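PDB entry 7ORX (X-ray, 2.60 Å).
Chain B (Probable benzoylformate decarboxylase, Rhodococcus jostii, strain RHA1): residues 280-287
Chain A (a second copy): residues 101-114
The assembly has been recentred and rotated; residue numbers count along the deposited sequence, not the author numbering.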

# COMPACT_ATOMS: atom_id res chain seq x y z
N VAL B 280 18.28 0.42 19.65
CA VAL B 280 18.28 1.28 20.85
C VAL B 280 16.85 1.84 20.99
O VAL B 280 16.47 2.77 20.27
CB VAL B 280 19.32 2.40 20.69
CG1 VAL B 280 19.30 3.38 21.84
CG2 VAL B 280 20.70 1.82 20.46
N PHE B 281 16.02 1.23 21.85
CA PHE B 281 16.16 -0.14 22.33
C PHE B 281 14.83 -0.88 22.07
O PHE B 281 13.76 -0.25 21.83
CB PHE B 281 16.52 -0.20 23.82
CG PHE B 281 17.93 0.13 24.26
CD1 PHE B 281 18.95 -0.81 24.17
CD2 PHE B 281 18.20 1.32 24.92
CE1 PHE B 281 20.21 -0.55 24.68
CE2 PHE B 281 19.48 1.58 25.41
CZ PHE B 281 20.48 0.63 25.31
N ARG B 282 14.88 -2.21 22.17
CA ARG B 282 13.73 -3.13 21.97
C ARG B 282 12.96 -3.30 23.31
O ARG B 282 12.81 -4.44 23.83
CB ARG B 282 14.35 -4.40 21.38
CG ARG B 282 13.42 -5.23 20.51
CD ARG B 282 13.37 -4.79 19.07
NE ARG B 282 12.43 -5.73 18.47
CZ ARG B 282 11.21 -5.45 18.04
NH1 ARG B 282 10.76 -4.20 18.00
NH2 ARG B 282 10.45 -6.43 17.57
N TYR B 283 12.50 -2.16 23.85
CA TYR B 283 11.62 -2.01 25.03
C TYR B 283 10.32 -2.77 24.76
O TYR B 283 10.06 -3.09 23.61
CB TYR B 283 11.28 -0.53 25.29
CG TYR B 283 12.44 0.41 25.49
CD1 TYR B 283 13.41 0.19 26.47
CD2 TYR B 283 12.56 1.58 24.74
CE1 TYR B 283 14.46 1.08 26.66
CE2 TYR B 283 13.61 2.48 24.94
CZ TYR B 283 14.58 2.22 25.90
OH TYR B 283 15.64 3.10 26.06
N HIS B 284 9.53 -3.05 25.79
CA HIS B 284 8.34 -3.93 25.70
C HIS B 284 7.24 -3.37 26.60
O HIS B 284 6.35 -2.67 26.09
CB HIS B 284 8.73 -5.37 26.03
CG HIS B 284 7.67 -6.38 25.76
ND1 HIS B 284 7.96 -7.74 25.72
CD2 HIS B 284 6.35 -6.24 25.54
CE1 HIS B 284 6.85 -8.40 25.47
NE2 HIS B 284 5.84 -7.50 25.36
N GLN B 285 7.29 -3.69 27.89
CA GLN B 285 6.55 -2.99 28.97
C GLN B 285 6.83 -1.48 28.82
O GLN B 285 8.00 -1.10 28.54
CB GLN B 285 6.89 -3.57 30.36
CG GLN B 285 8.38 -3.59 30.75
CD GLN B 285 9.14 -4.87 30.44
OE1 GLN B 285 8.72 -5.71 29.64
NE2 GLN B 285 10.29 -5.04 31.07
N TYR B 286 5.76 -0.68 28.93
CA TYR B 286 5.81 0.80 28.96
C TYR B 286 6.09 1.22 30.41
O TYR B 286 5.12 1.25 31.22
CB TYR B 286 4.49 1.39 28.43
CG TYR B 286 4.44 2.91 28.41
CD1 TYR B 286 5.45 3.63 27.78
CD2 TYR B 286 3.40 3.61 29.03
CE1 TYR B 286 5.43 5.02 27.78
CE2 TYR B 286 3.39 4.99 29.05
CZ TYR B 286 4.39 5.70 28.41
OH TYR B 286 4.36 7.07 28.38
N VAL B 287 7.35 1.52 30.72
CA VAL B 287 7.73 2.09 32.06
C VAL B 287 8.52 3.38 31.81
O VAL B 287 9.73 3.34 31.61
CB VAL B 287 8.40 1.02 32.98
CG1 VAL B 287 8.79 -0.26 32.27
CG2 VAL B 287 9.57 1.54 33.79
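Chain A, residues 101-114: QQVRSTIGQEVMLS

Two irregular segments from two copies of the same protein meet here, burying 629 Å² between them, and neither the chain B stretch nor the chain A residues facing it form a regular helix or strand. Chain A instead folds back on itself through a type I turn from A:Ile107 to A:Glu110 and a type II turn from A:Val111 to A:Ser114. B:Arg282 CA lies 5.0 Å from A:Val111 CA, and B:His284 CA lies 5.0 Å from A:Met112 CA, so here both chains advance in the same sense. Farther along, B:Tyr286 CA lies 7.1 Å from A:Val103 CA. Chain A reverses between the two regions: A:Val103, which comes before the turns, lies by B:Tyr286, while A:Val111 and A:Met112 lie by B:Arg282 and B:His284.

A:Met112 occupies the middle of the contact. Its backbone N donates a hydrogen bond of 2.9 Å to B:Tyr283 O, consistent with the register of the CA pairs, while its side chain lies over one face of the B:His284 ring, with A:Met112 CG 4.2 Å from the centroid of the B:His284 ring. A long, flexible thioether chain suits this place, since its methylenes can lie along an aromatic surface.

B:Arg282 covers the most surface. Its CA-to-CB bond points sideways, but the side chain, bent at chi2 (p), brings the guanidinium to chain A, where B:Arg282 NH1 makes a weak hydrogen bond of 2.8 Å to A:Glu110 O, near the guanidinium plane. A:Met112 CA lies over one face of the same planar group. Arginine can thus offer a polar edge and a flat face at once.

The CA-to-CB bond of B:Tyr286 points toward chain A. A:Val103 CG1 sits 3.9 Å from the B:Tyr286 ring centroid, almost on the ring normal, a CH-pi contact; the broad aromatic face gives the compact, branched valine a flat surface to rest on. A:Val103 CG2 also lies 3.8 Å from B:Tyr286 CB, so valine touches both the ring and the base of the tyrosine side chain.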

# COMPACT_ATOMS: atom_id res chain seq x y z
N GLN A 101 -2.65 -2.68 19.79
CA GLN A 101 -1.39 -2.05 19.35
C GLN A 101 -0.64 -1.54 20.60
O GLN A 101 -1.26 -1.38 21.66
CB GLN A 101 -1.73 -0.95 18.37
CG GLN A 101 -0.60 0.02 18.07
CD GLN A 101 0.46 -0.62 17.22
OE1 GLN A 101 1.25 -1.43 17.70
NE2 GLN A 101 0.47 -0.25 15.95
N GLN A 102 0.66 -1.34 20.45
CA GLN A 102 1.58 -0.90 21.51
C GLN A 102 1.19 0.52 21.94
O GLN A 102 0.38 1.17 21.27
CB GLN A 102 2.98 -1.10 20.89
CG GLN A 102 4.16 -0.92 21.83
CD GLN A 102 4.15 -1.80 23.06
OE1 GLN A 102 3.86 -1.33 24.15
NE2 GLN A 102 4.53 -3.05 22.88
N VAL A 103 1.67 0.97 23.10
CA VAL A 103 1.34 2.32 23.63
C VAL A 103 1.64 3.34 22.52
O VAL A 103 2.70 3.23 21.88
CB VAL A 103 2.11 2.61 24.93
CG1 VAL A 103 2.10 4.08 25.29
CG2 VAL A 103 1.57 1.78 26.10
N ARG A 104 0.75 4.31 22.33
CA ARG A 104 0.72 5.21 21.15
C ARG A 104 2.05 5.97 21.03
O ARG A 104 2.57 6.02 19.92
CB ARG A 104 -0.53 6.07 21.29
CG ARG A 104 -0.84 6.97 20.12
CD ARG A 104 -2.17 7.69 20.35
NE ARG A 104 -3.31 6.89 19.91
CZ ARG A 104 -3.74 6.76 18.65
NH1 ARG A 104 -3.14 7.38 17.66
NH2 ARG A 104 -4.78 5.98 18.38
N SER A 105 2.63 6.48 22.12
CA SER A 105 3.92 7.23 22.09
C SER A 105 5.11 6.37 21.61
O SER A 105 6.08 6.98 21.11
CB SER A 105 4.21 7.91 23.43
OG SER A 105 4.03 7.05 24.56
N THR A 106 5.06 5.03 21.69
CA THR A 106 6.23 4.14 21.47
C THR A 106 6.22 3.41 20.11
O THR A 106 7.25 2.77 19.78
CB THR A 106 6.36 3.08 22.59
OG1 THR A 106 5.26 2.16 22.54
CG2 THR A 106 6.50 3.71 23.97
N ILE A 107 5.13 3.50 19.33
CA ILE A 107 4.99 2.78 18.03
C ILE A 107 6.12 3.23 17.08
O ILE A 107 6.71 2.35 16.43
CB ILE A 107 3.59 2.97 17.41
CG1 ILE A 107 2.48 2.38 18.29
CG2 ILE A 107 3.52 2.41 15.98
CD1 ILE A 107 1.12 3.01 18.05
N GLY A 108 6.44 4.52 17.01
CA GLY A 108 7.41 5.07 16.06
C GLY A 108 8.80 4.46 16.22
O GLY A 108 9.42 4.15 15.19
N GLN A 109 9.28 4.32 17.45
CA GLN A 109 10.60 3.70 17.81
C GLN A 109 10.64 2.18 17.52
O GLN A 109 11.72 1.57 17.79
CB GLN A 109 10.87 3.81 19.32
CG GLN A 109 10.46 5.13 19.96
CD GLN A 109 11.02 5.23 21.34
OE1 GLN A 109 11.49 4.26 21.93
NE2 GLN A 109 11.00 6.45 21.83
N GLU A 110 9.50 1.60 17.09
CA GLU A 110 9.30 0.15 16.80
C GLU A 110 9.78 -0.66 18.01
O GLU A 110 10.71 -1.45 17.84
CB GLU A 110 10.02 -0.29 15.52
CG GLU A 110 9.34 0.15 14.23
CD GLU A 110 10.16 -0.07 12.96
OE1 GLU A 110 10.37 -1.27 12.60
OE2 GLU A 110 10.63 0.97 12.34
N VAL A 111 9.18 -0.42 19.18
CA VAL A 111 9.41 -1.27 20.38
C VAL A 111 8.76 -2.63 20.10
O VAL A 111 7.98 -2.73 19.12
CB VAL A 111 8.89 -0.65 21.70
CG1 VAL A 111 9.54 0.70 22.01
CG2 VAL A 111 7.37 -0.54 21.73
N MET A 112 9.08 -3.63 20.91
CA MET A 112 8.56 -5.03 20.83
C MET A 112 7.03 -5.00 20.72
O MET A 112 6.41 -4.30 21.55
CB MET A 112 9.00 -5.83 22.06
CG MET A 112 8.98 -7.32 21.84
SD MET A 112 10.56 -7.80 21.07
CE MET A 112 10.42 -9.58 21.10
N LEU A 113 6.45 -5.68 19.72
CA LEU A 113 4.99 -5.88 19.49
C LEU A 113 4.30 -4.58 19.01
O LEU A 113 3.07 -4.47 19.18
CB LEU A 113 4.31 -6.47 20.74
CG LEU A 113 4.35 -8.00 20.92
CD1 LEU A 113 4.02 -8.75 19.63
CD2 LEU A 113 5.70 -8.46 21.45
N SER A 114 5.08 -3.67 18.41
CA SER A 114 4.65 -2.62 17.45
C SER A 114 4.19 -3.27 16.14
O SER A 114 4.97 -4.07 15.58
CB SER A 114 5.73 -1.63 17.13
OG SER A 114 5.79 -0.66 18.16